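Beta-L-arabinobiosidase (Bacteroides thetaiotaomicron, PDB 5MQR) is a multidomain glycoside hydrolase of a gut bacterium, probably a beta-L-arabinobiosidase acting on plant pectin, perhaps with exo-alpha-sialidase activity. Local coordinates at residues A[71-77]-A[92-98]; A[99-105]-A[145-151]; A[168-172]-A[184-188]. One frame throughout, in Å; residues are numbered along the deposited sequence.

Contact 1: A[71-77]-A[92-98]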
ATOM      1  N   GLY A  71       1.462  -3.632  44.600  1.00 28.46           N
ATOM      2  CA  GLY A  71       1.696  -5.069  44.729  1.00 28.17           C
ATOM      3  C   GLY A  71       0.542  -5.986  44.417  1.00 27.52           C
ATOM      4  O   GLY A  71       0.654  -7.195  44.613  1.00 27.92           O
ATOM      5  N   TRP A  72      -0.557  -5.442  43.916  1.00 26.63           N
ATOM      6  CA  TRP A  72      -1.691  -6.282  43.532  1.00 26.44           C
ATOM      7  C   TRP A  72      -1.345  -7.002  42.209  1.00 25.67           C
ATOM      8  O   TRP A  72      -0.788  -6.388  41.285  1.00 24.53           O
ATOM      9  CB  TRP A  72      -2.950  -5.429  43.421  1.00 26.78           C
ATOM     10  CG  TRP A  72      -3.434  -4.881  44.733  1.00 27.52           C
ATOM     11  CD1 TRP A  72      -2.680  -4.585  45.819  1.00 28.49           C
ATOM     12  CD2 TRP A  72      -4.777  -4.534  45.080  1.00 27.93           C
ATOM     13  NE1 TRP A  72      -3.461  -4.104  46.830  1.00 29.23           N
ATOM     14  CE2 TRP A  72      -4.757  -4.064  46.405  1.00 28.99           C
ATOM     15  CE3 TRP A  72      -5.996  -4.600  44.416  1.00 27.63           C
ATOM     16  CZ2 TRP A  72      -5.914  -3.664  47.079  1.00 29.31           C
ATOM     17  CZ3 TRP A  72      -7.140  -4.216  45.087  1.00 28.02           C
ATOM     18  CH2 TRP A  72      -7.092  -3.750  46.398  1.00 28.92           C
ATOM     19  N   THR A  73      -1.619  -8.309  42.147  1.00 25.55           N
ATOM     20  CA  THR A  73      -1.195  -9.144  41.018  1.00 25.15           C
ATOM     21  C   THR A  73      -2.316  -9.709  40.135  1.00 24.76           C
ATOM     22  O   THR A  73      -2.013 -10.400  39.171  1.00 24.24           O
ATOM     23  CB  THR A  73      -0.299 -10.301  41.472  1.00 25.30           C
ATOM     24  OG1 THR A  73      -1.062 -11.215  42.253  1.00 25.54           O
ATOM     25  CG2 THR A  73       0.889  -9.763  42.282  1.00 25.84           C
ATOM     26  N   TYR A  74      -3.574  -9.419  40.464  1.00 25.02           N
ATOM     27  CA  TYR A  74      -4.697  -9.571  39.549  1.00 25.05           C
ATOM     28  C   TYR A  74      -5.063  -8.193  39.036  1.00 24.22           C
ATOM     29  O   TYR A  74      -5.564  -7.367  39.789  1.00 24.04           O
ATOM     30  CB  TYR A  74      -5.917 -10.214  40.224  1.00 26.50           C
ATOM     31  CG  TYR A  74      -7.128 -10.295  39.304  1.00 26.88           C
ATOM     32  CD1 TYR A  74      -7.248 -11.321  38.386  1.00 27.10           C
ATOM     33  CD2 TYR A  74      -8.138  -9.338  39.351  1.00 27.34           C
ATOM     34  CE1 TYR A  74      -8.341 -11.406  37.542  1.00 27.64           C
ATOM     35  CE2 TYR A  74      -9.233  -9.407  38.508  1.00 27.79           C
ATOM     36  CZ  TYR A  74      -9.326 -10.441  37.600  1.00 27.72           C
ATOM     37  OH  TYR A  74     -10.408 -10.519  36.757  1.00 28.48           O
ATOM     38  N   ASN A  75      -4.808  -7.960  37.747  1.00 23.69           N
ATOM     39  CA  ASN A  75      -5.053  -6.681  37.105  1.00 23.46           C
ATOM     40  C   ASN A  75      -5.661  -6.991  35.734  1.00 23.76           C
ATOM     41  O   ASN A  75      -5.050  -7.735  34.958  1.00 23.45           O
ATOM     42  CB  ASN A  75      -3.745  -5.894  36.944  1.00 23.16           C
ATOM     43  CG  ASN A  75      -3.010  -5.653  38.272  1.00 23.58           C
ATOM     44  OD1 ASN A  75      -3.402  -4.783  39.063  1.00 23.78           O
ATOM     45  ND2 ASN A  75      -1.930  -6.423  38.513  1.00 23.00           N
ATOM     46  N   HIS A  76      -6.840  -6.428  35.418  1.00 24.20           N
ATOM     47  CA  HIS A  76      -7.605  -6.855  34.236  1.00 24.27           C
ATOM     48  C   HIS A  76      -8.609  -5.796  33.782  1.00 24.55           C
ATOM     49  O   HIS A  76      -8.800  -4.780  34.455  1.00 24.57           O
ATOM     50  CB  HIS A  76      -8.322  -8.161  34.578  1.00 24.20           C
ATOM     51  CG  HIS A  76      -8.807  -8.955  33.410  1.00 24.31           C
ATOM     52  ND1 HIS A  76      -8.122  -9.063  32.215  1.00 24.13           N
ATOM     53  CD2 HIS A  76      -9.898  -9.747  33.284  1.00 24.75           C
ATOM     54  CE1 HIS A  76      -8.776  -9.865  31.405  1.00 23.93           C
ATOM     55  NE2 HIS A  76      -9.856 -10.299  32.030  1.00 24.41           N
ATOM     56  N   GLN A  77      -9.205  -6.031  32.610  1.00 24.98           N
ATOM     57  CA  GLN A  77     -10.375  -5.295  32.126  1.00 25.35           C
ATOM     58  C   GLN A  77     -10.119  -3.805  31.954  1.00 24.57           C
ATOM     59  O   GLN A  77     -10.724  -2.972  32.658  1.00 24.09           O
ATOM     60  CB  GLN A  77     -11.554  -5.540  33.053  1.00 27.13           C
ATOM     61  CG  GLN A  77     -12.876  -5.069  32.472  1.00 28.14           C
ATOM     62  CD  GLN A  77     -13.895  -6.168  32.410  1.00 29.46           C
ATOM     63  OE1 GLN A  77     -14.469  -6.427  31.339  1.00 31.14           O
ATOM     64  NE2 GLN A  77     -14.100  -6.866  33.537  1.00 29.98           N
ATOM     65  N   LEU A  92      -9.126  -2.638  36.553  1.00 26.95           N
ATOM     66  CA  LEU A  92      -9.496  -3.120  37.854  1.00 28.44           C
ATOM     67  C   LEU A  92      -8.540  -4.145  38.389  1.00 27.43           C
ATOM     68  O   LEU A  92      -7.821  -4.781  37.651  1.00 26.57           O
ATOM     69  CB  LEU A  92     -10.922  -3.620  37.897  1.00 30.43           C
ATOM     70  CG  LEU A  92     -11.339  -4.813  37.085  1.00 32.03           C
ATOM     71  CD1 LEU A  92     -11.180  -6.128  37.848  1.00 33.00           C
ATOM     72  CD2 LEU A  92     -12.815  -4.565  36.689  1.00 33.28           C
ATOM     73  N   ALA A  93      -8.533  -4.261  39.707  1.00 26.89           N
ATOM     74  CA  ALA A  93      -7.517  -5.025  40.377  1.00 26.71           C
ATOM     75  C   ALA A  93      -8.029  -5.601  41.680  1.00 26.76           C
ATOM     76  O   ALA A  93      -8.824  -4.982  42.387  1.00 26.67           O
ATOM     77  CB  ALA A  93      -6.280  -4.149  40.620  1.00 26.41           C
ATOM     78  N   ASP A  94      -7.541  -6.800  41.975  1.00 26.74           N
ATOM     79  CA  ASP A  94      -7.657  -7.431  43.274  1.00 27.07           C
ATOM     80  C   ASP A  94      -6.215  -7.840  43.666  1.00 26.88           C
ATOM     81  O   ASP A  94      -5.321  -7.953  42.793  1.00 25.02           O
ATOM     82  CB  ASP A  94      -8.533  -8.688  43.199  1.00 27.82           C
ATOM     83  CG  ASP A  94     -10.043  -8.400  42.896  1.00 28.23           C
ATOM     84  OD1 ASP A  94     -10.387  -7.541  42.060  1.00 28.14           O
ATOM     85  OD2 ASP A  94     -10.893  -9.104  43.477  1.00 28.68           O
ATOM     86  N   PRO A  95      -5.969  -8.068  44.968  1.00 27.19           N
ATOM     87  CA  PRO A  95      -4.609  -8.428  45.363  1.00 27.33           C
ATOM     88  C   PRO A  95      -4.040  -9.669  44.693  1.00 27.08           C
ATOM     89  O   PRO A  95      -2.835  -9.697  44.434  1.00 26.71           O
ATOM     90  CB  PRO A  95      -4.725  -8.621  46.877  1.00 27.99           C
ATOM     91  CG  PRO A  95      -5.747  -7.599  47.245  1.00 28.23           C
ATOM     92  CD  PRO A  95      -6.779  -7.711  46.145  1.00 27.92           C
ATOM     93  N   SER A  96      -4.870 -10.659  44.373  1.00 26.82           N
ATOM     94  CA  SER A  96      -4.321 -11.835  43.700  1.00 26.90           C
ATOM     95  C   SER A  96      -5.270 -12.691  42.877  1.00 26.88           C
ATOM     96  O   SER A  96      -4.827 -13.318  41.917  1.00 26.29           O
ATOM     97  CB  SER A  96      -3.638 -12.737  44.738  1.00 27.21           C
ATOM     98  OG  SER A  96      -4.573 -13.114  45.727  1.00 27.19           O
ATOM     99  N   ASP A  97      -6.539 -12.759  43.271  1.00 27.45           N
ATOM    100  CA  ASP A  97      -7.485 -13.718  42.712  1.00 27.84           C
ATOM    101  C   ASP A  97      -8.758 -13.009  42.231  1.00 28.17           C
ATOM    102  O   ASP A  97      -9.285 -12.110  42.900  1.00 27.92           O
ATOM    103  CB  ASP A  97      -7.830 -14.751  43.773  1.00 28.64           C
ATOM    104  CG  ASP A  97      -6.637 -15.626  44.152  1.00 29.45           C
ATOM    105  OD1 ASP A  97      -5.809 -15.230  44.998  1.00 30.42           O
ATOM    106  OD2 ASP A  97      -6.515 -16.730  43.600  1.00 30.08           O
ATOM    107  N   GLU A  98      -9.232 -13.408  41.060  1.00 28.45           N
ATOM    108  CA  GLU A  98     -10.501 -12.919  40.512  1.00 29.26           C
ATOM    109  C   GLU A  98     -11.623 -13.264  41.467  1.00 29.65           C
ATOM    110  O   GLU A  98     -11.697 -14.398  41.981  1.00 29.09           O
ATOM    111  CB  GLU A  98     -10.796 -13.529  39.126  1.00 29.23           C
ATOM    112  CG  GLU A  98     -11.971 -12.888  38.386  1.00 29.71           C
ATOM    113  CD  GLU A  98     -12.081 -13.326  36.926  1.00 29.58           C
ATOM    114  OE1 GLU A  98     -11.256 -12.896  36.098  1.00 29.37           O
ATOM    115  OE2 GLU A  98     -12.993 -14.120  36.617  1.00 30.08           O
TER
HETATM  116  O   HOH W   1      -0.399  -9.363  45.631  1.00 24.47           O
HETATM  117  O   HOH W   2      -2.235 -13.377  41.119  1.00 25.47           O

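Contact 2: A[99-105]-A[145-151]. With EDO (1,2-ethanediol), chain H.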
ATOM      1  N   HIS A  99     -12.440 -12.245  41.750  1.00 30.58           N
ATOM      2  CA  HIS A  99     -13.593 -12.350  42.645  1.00 31.96           C
ATOM      3  C   HIS A  99     -13.235 -12.650  44.102  1.00 32.24           C
ATOM      4  O   HIS A  99     -14.106 -13.082  44.888  1.00 32.66           O
ATOM      5  CB  HIS A  99     -14.602 -13.392  42.122  1.00 33.30           C
ATOM      6  CG  HIS A  99     -15.079 -13.124  40.722  1.00 34.08           C
ATOM      7  ND1 HIS A  99     -15.652 -14.098  39.932  1.00 34.82           N
ATOM      8  CD2 HIS A  99     -15.074 -11.990  39.977  1.00 34.12           C
ATOM      9  CE1 HIS A  99     -15.979 -13.577  38.763  1.00 34.78           C
ATOM     10  NE2 HIS A  99     -15.635 -12.301  38.765  1.00 34.46           N
ATOM     11  N   VAL A 100     -11.976 -12.407  44.470  1.00 31.40           N
ATOM     12  CA  VAL A 100     -11.556 -12.502  45.860  1.00 31.91           C
ATOM     13  C   VAL A 100     -11.210 -11.088  46.295  1.00 31.59           C
ATOM     14  O   VAL A 100     -10.255 -10.497  45.771  1.00 30.51           O
ATOM     15  CB  VAL A 100     -10.372 -13.477  46.072  1.00 31.83           C
ATOM     16  CG1 VAL A 100      -9.947 -13.505  47.548  1.00 31.74           C
ATOM     17  CG2 VAL A 100     -10.764 -14.874  45.592  1.00 31.72           C
ATOM     18  N   PRO A 101     -11.988 -10.535  47.241  1.00 32.06           N
ATOM     19  CA  PRO A 101     -11.767  -9.150  47.665  1.00 32.24           C
ATOM     20  C   PRO A 101     -10.441  -8.970  48.416  1.00 31.94           C
ATOM     21  O   PRO A 101      -9.864  -9.966  48.842  1.00 32.80           O
ATOM     22  CB  PRO A 101     -12.949  -8.869  48.587  1.00 32.92           C
ATOM     23  CG  PRO A 101     -13.382 -10.208  49.092  1.00 33.66           C
ATOM     24  CD  PRO A 101     -13.018 -11.216  48.046  1.00 32.90           C
ATOM     25  N   PRO A 102      -9.942  -7.743  48.573  1.00 31.54           N
ATOM     26  CA  PRO A 102     -10.586  -6.519  48.082  1.00 31.37           C
ATOM     27  C   PRO A 102     -10.413  -6.282  46.582  1.00 29.73           C
ATOM     28  O   PRO A 102      -9.760  -7.054  45.889  1.00 29.33           O
ATOM     29  CB  PRO A 102      -9.928  -5.400  48.926  1.00 31.72           C
ATOM     30  CG  PRO A 102      -8.614  -5.964  49.359  1.00 31.85           C
ATOM     31  CD  PRO A 102      -8.815  -7.452  49.483  1.00 31.92           C
ATOM     32  N   SER A 103     -11.040  -5.222  46.099  1.00 29.03           N
ATOM     33  CA  SER A 103     -11.171  -4.977  44.682  1.00 27.99           C
ATOM     34  C   SER A 103     -11.386  -3.494  44.491  1.00 27.94           C
ATOM     35  O   SER A 103     -12.151  -2.871  45.252  1.00 28.44           O
ATOM     36  CB  SER A 103     -12.374  -5.766  44.139  1.00 27.86           C
ATOM     37  OG  SER A 103     -12.453  -5.729  42.721  1.00 27.39           O
ATOM     38  N   GLN A 104     -10.732  -2.929  43.482  1.00 26.91           N
ATOM     39  CA  GLN A 104     -10.825  -1.503  43.215  1.00 26.94           C
ATOM     40  C   GLN A 104     -10.502  -1.217  41.776  1.00 26.55           C
ATOM     41  O   GLN A 104     -10.073  -2.121  41.057  1.00 26.81           O
ATOM     42  CB  GLN A 104      -9.861  -0.730  44.102  1.00 27.27           C
ATOM     43  CG  GLN A 104      -8.407  -1.042  43.835  1.00 27.12           C
ATOM     44  CD  GLN A 104      -7.492  -0.653  44.978  1.00 27.72           C
ATOM     45  OE1 GLN A 104      -7.929  -0.379  46.095  1.00 28.19           O
ATOM     46  NE2 GLN A 104      -6.196  -0.630  44.692  1.00 27.50           N
ATOM     47  N   THR A 105     -10.693   0.042  41.375  1.00 26.20           N
ATOM     48  CA  THR A 105     -10.432   0.495  40.018  1.00 25.64           C
ATOM     49  C   THR A 105      -9.361   1.590  40.017  1.00 25.46           C
ATOM     50  O   THR A 105      -9.430   2.523  40.807  1.00 25.94           O
ATOM     51  CB  THR A 105     -11.743   1.008  39.391  1.00 25.71           C
ATOM     52  OG1 THR A 105     -12.685  -0.071  39.367  1.00 25.89           O
ATOM     53  CG2 THR A 105     -11.531   1.583  37.943  1.00 25.02           C
ATOM     54  N   LEU A 145     -17.160  -7.849  54.702  1.00 41.00           N
ATOM     55  CA  LEU A 145     -16.911  -8.212  53.319  1.00 39.77           C
ATOM     56  C   LEU A 145     -16.774  -6.980  52.411  1.00 38.56           C
ATOM     57  O   LEU A 145     -17.605  -6.064  52.440  1.00 38.34           O
ATOM     58  CB  LEU A 145     -18.050  -9.104  52.806  1.00 39.97           C
ATOM     59  CG  LEU A 145     -17.907  -9.678  51.399  1.00 39.52           C
ATOM     60  CD1 LEU A 145     -16.735 -10.653  51.352  1.00 39.25           C
ATOM     61  CD2 LEU A 145     -19.211 -10.332  50.960  1.00 39.85           C
ATOM     62  N   ILE A 146     -15.726  -6.993  51.591  1.00 37.22           N
ATOM     63  CA  ILE A 146     -15.472  -5.965  50.610  1.00 36.01           C
ATOM     64  C   ILE A 146     -16.080  -6.416  49.266  1.00 34.93           C
ATOM     65  O   ILE A 146     -16.004  -7.591  48.901  1.00 34.22           O
ATOM     66  CB  ILE A 146     -13.944  -5.730  50.477  1.00 36.44           C
ATOM     67  CG1 ILE A 146     -13.342  -5.203  51.804  1.00 37.40           C
ATOM     68  CG2 ILE A 146     -13.604  -4.835  49.279  1.00 35.84           C
ATOM     69  CD1 ILE A 146     -13.921  -3.893  52.319  1.00 38.08           C
ATOM     70  N   ALA A 147     -16.666  -5.474  48.533  1.00 34.03           N
ATOM     71  CA  ALA A 147     -17.288  -5.773  47.241  1.00 33.59           C
ATOM     72  C   ALA A 147     -16.261  -6.088  46.169  1.00 32.44           C
ATOM     73  O   ALA A 147     -15.071  -5.806  46.329  1.00 32.39           O
ATOM     74  CB  ALA A 147     -18.148  -4.599  46.791  1.00 34.06           C
ATOM     75  N   ILE A 148     -16.748  -6.652  45.071  1.00 31.61           N
ATOM     76  CA  ILE A 148     -15.968  -6.901  43.879  1.00 30.79           C
ATOM     77  C   ILE A 148     -16.399  -5.887  42.833  1.00 30.69           C
ATOM     78  O   ILE A 148     -17.585  -5.675  42.626  1.00 30.66           O
ATOM     79  CB  ILE A 148     -16.185  -8.332  43.330  1.00 30.69           C
ATOM     80  CG1 ILE A 148     -15.820  -9.390  44.388  1.00 31.17           C
ATOM     81  CG2 ILE A 148     -15.397  -8.565  42.037  1.00 30.07           C
ATOM     82  CD1 ILE A 148     -14.376  -9.386  44.859  1.00 30.97           C
HETATM   83  N   MSE A 149     -15.415  -5.282  42.166  1.00 30.40           N
HETATM   84  CA  MSE A 149     -15.657  -4.329  41.089  1.00 30.28           C
HETATM   85  C   MSE A 149     -15.649  -5.079  39.795  1.00 30.20           C
HETATM   86  O   MSE A 149     -14.921  -6.060  39.632  1.00 29.61           O
HETATM   87  CB  MSE A 149     -14.652  -3.150  41.055  1.00 29.82           C
HETATM   88  CG  MSE A 149     -14.773  -2.340  42.344  1.00 29.89           C
HETATM   89 SE   MSE A 149     -14.227  -0.464  42.132  1.00 29.72          SE
HETATM   90  CE  MSE A 149     -15.858   0.171  41.199  1.00 29.98           C
ATOM     91  N   HIS A 150     -16.495  -4.615  38.878  1.00 31.10           N
ATOM     92  CA  HIS A 150     -16.613  -5.177  37.550  1.00 31.81           C
ATOM     93  C   HIS A 150     -17.364  -4.189  36.665  1.00 32.20           C
ATOM     94  O   HIS A 150     -18.491  -3.824  36.998  1.00 33.51           O
ATOM     95  CB  HIS A 150     -17.381  -6.497  37.575  1.00 32.41           C
ATOM     96  CG  HIS A 150     -17.335  -7.213  36.265  1.00 33.03           C
ATOM     97  ND1 HIS A 150     -18.304  -7.058  35.296  1.00 33.68           N
ATOM     98  CD2 HIS A 150     -16.392  -8.024  35.730  1.00 32.72           C
ATOM     99  CE1 HIS A 150     -17.981  -7.780  34.239  1.00 33.65           C
ATOM    100  NE2 HIS A 150     -16.830  -8.384  34.482  1.00 33.34           N
ATOM    101  N   GLN A 151     -16.719  -3.760  35.586  1.00 31.44           N
ATOM    102  CA  GLN A 151     -17.239  -2.782  34.614  1.00 32.19           C
ATOM    103  C   GLN A 151     -16.950  -3.279  33.232  1.00 29.89           C
ATOM    104  O   GLN A 151     -15.825  -3.722  32.995  1.00 29.96           O
ATOM    105  CB  GLN A 151     -16.393  -1.491  34.590  1.00 33.81           C
ATOM    106  CG  GLN A 151     -16.446  -0.631  35.762  1.00 35.21           C
ATOM    107  CD  GLN A 151     -15.489  -1.017  36.845  1.00 34.87           C
ATOM    108  OE1 GLN A 151     -15.920  -1.462  37.877  1.00 35.98           O
ATOM    109  NE2 GLN A 151     -14.198  -0.811  36.634  1.00 35.70           N
TER
HETATM  110  C1  EDO H1207     -16.634 -11.712  33.541  1.00 56.80           C
HETATM  111  O1  EDO H1207     -15.431 -10.909  33.488  1.00 53.19           O
HETATM  112  C2  EDO H1207     -16.609 -12.866  32.527  1.00 56.28           C
HETATM  113  O2  EDO H1207     -17.899 -13.197  32.005  1.00 57.90           O
HETATM  114  O   HOH W   3     -14.694  -3.137  46.565  1.00 23.55           O

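Contact 3: A[168-172]-A[184-188]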
ATOM      1  N   ASN A 168     -18.589  -0.210  38.746  1.00 30.11           N
ATOM      2  CA  ASN A 168     -19.702  -0.895  39.385  1.00 30.83           C
ATOM      3  C   ASN A 168     -19.225  -1.840  40.485  1.00 30.50           C
ATOM      4  O   ASN A 168     -18.178  -2.467  40.356  1.00 29.93           O
ATOM      5  CB  ASN A 168     -20.459  -1.642  38.301  1.00 31.64           C
ATOM      6  CG  ASN A 168     -21.549  -2.523  38.851  1.00 33.13           C
ATOM      7  OD1 ASN A 168     -22.677  -2.078  39.019  1.00 35.25           O
ATOM      8  ND2 ASN A 168     -21.221  -3.788  39.119  1.00 33.52           N
ATOM      9  N   TYR A 169     -20.009  -1.941  41.555  1.00 31.20           N
ATOM     10  CA  TYR A 169     -19.738  -2.847  42.674  1.00 31.22           C
ATOM     11  C   TYR A 169     -20.738  -4.010  42.723  1.00 32.02           C
ATOM     12  O   TYR A 169     -21.939  -3.785  42.823  1.00 32.49           O
ATOM     13  CB  TYR A 169     -19.830  -2.076  43.970  1.00 31.50           C
ATOM     14  CG  TYR A 169     -18.792  -0.994  44.148  1.00 30.68           C
ATOM     15  CD1 TYR A 169     -17.489  -1.316  44.487  1.00 30.08           C
ATOM     16  CD2 TYR A 169     -19.127   0.358  44.032  1.00 30.61           C
ATOM     17  CE1 TYR A 169     -16.532  -0.334  44.688  1.00 29.74           C
ATOM     18  CE2 TYR A 169     -18.175   1.349  44.218  1.00 30.49           C
ATOM     19  CZ  TYR A 169     -16.876   0.993  44.552  1.00 29.83           C
ATOM     20  OH  TYR A 169     -15.929   1.946  44.765  1.00 29.26           O
ATOM     21  N   GLY A 170     -20.219  -5.241  42.636  1.00 32.63           N
ATOM     22  CA  GLY A 170     -20.981  -6.486  42.828  1.00 33.35           C
ATOM     23  C   GLY A 170     -20.551  -7.194  44.110  1.00 34.37           C
ATOM     24  O   GLY A 170     -19.681  -6.705  44.819  1.00 34.04           O
ATOM     25  N   VAL A 171     -21.163  -8.342  44.410  1.00 35.49           N
ATOM     26  CA  VAL A 171     -20.869  -9.086  45.642  1.00 36.51           C
ATOM     27  C   VAL A 171     -20.481 -10.523  45.337  1.00 37.54           C
ATOM     28  O   VAL A 171     -21.233 -11.237  44.689  1.00 38.37           O
ATOM     29  CB  VAL A 171     -22.066  -9.113  46.618  1.00 37.21           C
ATOM     30  CG1 VAL A 171     -21.702  -9.847  47.916  1.00 36.88           C
ATOM     31  CG2 VAL A 171     -22.545  -7.694  46.929  1.00 37.37           C
ATOM     32  N   ALA A 172     -19.297 -10.928  45.799  1.00 38.25           N
ATOM     33  CA  ALA A 172     -18.885 -12.332  45.809  1.00 39.43           C
ATOM     34  C   ALA A 172     -18.800 -12.774  47.257  1.00 41.11           C
ATOM     35  O   ALA A 172     -17.999 -12.242  48.035  1.00 41.72           O
ATOM     36  CB  ALA A 172     -17.540 -12.498  45.131  1.00 39.14           C
ATOM     37  N   GLY A 184     -25.979  -7.251  42.634  1.00 36.54           N
ATOM     38  CA  GLY A 184     -24.902  -6.399  43.134  1.00 35.96           C
ATOM     39  C   GLY A 184     -25.405  -5.163  43.870  1.00 36.22           C
ATOM     40  O   GLY A 184     -26.546  -5.112  44.334  1.00 36.44           O
ATOM     41  N   ILE A 185     -24.527  -4.178  44.015  1.00 35.83           N
ATOM     42  CA  ILE A 185     -24.825  -2.993  44.810  1.00 35.70           C
ATOM     43  C   ILE A 185     -25.250  -1.867  43.885  1.00 34.84           C
ATOM     44  O   ILE A 185     -26.353  -1.344  44.006  1.00 34.86           O
ATOM     45  CB  ILE A 185     -23.607  -2.575  45.635  1.00 35.93           C
ATOM     46  CG1 ILE A 185     -23.299  -3.655  46.666  1.00 36.39           C
ATOM     47  CG2 ILE A 185     -23.860  -1.251  46.347  1.00 36.45           C
ATOM     48  CD1 ILE A 185     -21.901  -3.574  47.227  1.00 36.30           C
ATOM     49  N   GLY A 186     -24.367  -1.491  42.971  1.00 33.69           N
ATOM     50  CA  GLY A 186     -24.688  -0.428  42.032  1.00 33.55           C
ATOM     51  C   GLY A 186     -23.504   0.163  41.300  1.00 32.64           C
ATOM     52  O   GLY A 186     -22.354  -0.227  41.515  1.00 31.75           O
ATOM     53  N   ARG A 187     -23.807   1.145  40.462  1.00 32.47           N
ATOM     54  CA  ARG A 187     -22.822   1.758  39.625  1.00 32.04           C
ATOM     55  C   ARG A 187     -22.523   3.171  40.091  1.00 32.02           C
ATOM     56  O   ARG A 187     -23.425   3.917  40.448  1.00 32.22           O
ATOM     57  CB  ARG A 187     -23.313   1.769  38.195  1.00 32.34           C
ATOM     58  CG  ARG A 187     -22.160   1.864  37.215  1.00 32.27           C
ATOM     59  CD  ARG A 187     -22.653   1.754  35.814  1.00 32.34           C
ATOM     60  NE  ARG A 187     -23.222   0.434  35.568  1.00 32.39           N
ATOM     61  CZ  ARG A 187     -22.574  -0.616  35.059  1.00 32.06           C
ATOM     62  NH1 ARG A 187     -21.278  -0.559  34.709  1.00 31.75           N
ATOM     63  NH2 ARG A 187     -23.253  -1.751  34.878  1.00 31.98           N
ATOM     64  N   VAL A 188     -21.239   3.516  40.080  1.00 31.32           N
ATOM     65  CA  VAL A 188     -20.766   4.805  40.561  1.00 31.43           C
ATOM     66  C   VAL A 188     -20.084   5.554  39.436  1.00 30.69           C
ATOM     67  O   VAL A 188     -19.631   4.963  38.463  1.00 30.13           O
ATOM     68  CB  VAL A 188     -19.786   4.701  41.755  1.00 31.44           C
ATOM     69  CG1 VAL A 188     -20.494   4.115  42.960  1.00 32.15           C
ATOM     70  CG2 VAL A 188     -18.538   3.885  41.411  1.00 30.84           C
TER

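Contact 1: A[71-77]-A[92-98]
Tyr74 holds CG opposite its backbone N (chi1 176°), which carries the ring out to Glu98 in the loop after strand 86-94; the Glu98 chain runs on extended beyond its CG. The two side chains meet where Tyr74 OH donates to Glu98 OE1 at 2.6 Å, reaching the carboxylate oxygen on its anti side and somewhat out of plane. Glu98 CA lies over the centre of one ring face, while Asp94 N sits at the ring edge and Leu92 CD1 comes alongside, 3.9 Å from Tyr74 CE2. A salt bridge from Lys395 also reaches Glu98 OE1, so the phenol and the ammonium share one acceptor. Tyr74 and Leu92 belong to the open end of the antiparallel hairpin 74-83/86-94, the first two strands of a four-stranded blade in the N-terminal beta-propeller. Tyr74 with Asp94 and His76 with Leu92 are its hydrogen-bonded pairs here, and between them Asn75 faces Ala93. Beyond the strands, Thr73 N donates almost straight to Pro95 O (2.9 Å, 170°), and a water bridges that same carbonyl to Gly71 O. Trp72 lies against Pro95, just past the strand end: Pro95 CD stands 3.7 Å from the centroid of its six-membered ring, a CH-pi contact over the face, and Trp72 CZ3 brings the ring edge to Ala93 O.

Contact 2: A[99-105]-A[145-151]
Ile148 reaches across to the 99-105 segment with its longer branch, which leaves CB anti to the carbonyl carbon (chi1 -58°). From CB, CG1 passes near CA and O of His99, and CD1 at the tip settles against the backbone, 3.5 Å from His99 C and 3.6 Å from Pro101 N. The other branch, CG2, turns to the imidazole and lies 4.0 Å from His99 CD2. Beside it the proline pair takes over: Pro101 CB packs on Ile146 CB, and Pro102, which follows a cis peptide bond, sets its CB 3.7 Å from Ile146 CG2. The contact thus joins neighbouring blades of the propeller, since strand 104-110 belongs to one four-stranded sheet and strand 148-157 opens the next. Polar bonds cross the seam as well. Met149 N donates to Ser103 OG in a nearly straight line (3.0 Å, 172°), and that hydroxyl is also hydrogen-bonded to Asp94 OD1. A water links Ser103 O to Ala147 O. Farther along, the selenium of Met149, a selenomethionine, approaches Thr105 OG1 to 3.2 Å, while Gln151 NE2 gives the same oxygen a more bent hydrogen bond, with Gln151 OE1 turned to Asn168 N.

Contact 3: A[168-172]-A[184-188]
Tyr169 O is gripped by two successive amides of the facing strand: Ile185 N donates at 2.9 Å, and Gly186 N adds a weak bond at 3.3 Å. Two residues opposite one make this a classic beta bulge, placed where strand 186-192 begins beside 163-170 in the middle of an antiparallel propeller blade. Gly186 adopts backbone angles (164°/-179°) at which a side chain would jam against the preceding carbonyl. Its own O receives Tyr169 N at 2.9 Å, almost straight at 175°. On the face carrying Tyr169, the ring crosses Val188 at about a right angle, with CE2 3.8 Å from Val188 CG2, and the phenol end is hydrogen-bonded to Pro124 O. Ile185 CD1 meets Tyr169 CB on the same side. On the other face Asn168 CB lies over one side of the Arg187 guanidinium, offset toward its rim and 3.8 Å from NH1. A glycine in place of Asn168 would probably open a gap on that face of the guanidinium, leaving Glu248 and Trp245 to hold it with less support. Glu248 bridges to Arg187 NH2 and Trp245 makes a cation-pi contact with it, so the buried arginine is likely to keep its positive charge, compensated by the carboxylate.

How the contacts relate
The three contacts step across two consecutive blades of the N-terminal propeller. Contacts 1 and 3 each pair adjacent strands within a blade and are buried, whereas contact 2, only partly buried, joins one blade to the next. Contact 2 touches both others: Ala93 and Gln104 continue the sheet of contact 1, and Ile148 O with Gly170 N that of contact 3; contacts 1 and 3 themselves stay about 7 Å apart at their nearest atoms. The chemistry follows place. Backbone ladders dominate within blades, broken by a bulge in contact 3 and accompanied in contact 1 by a phenol-carboxylate bond, while the seam relies on prolines, isoleucines and two side-chain hydroxyls acting as acceptors.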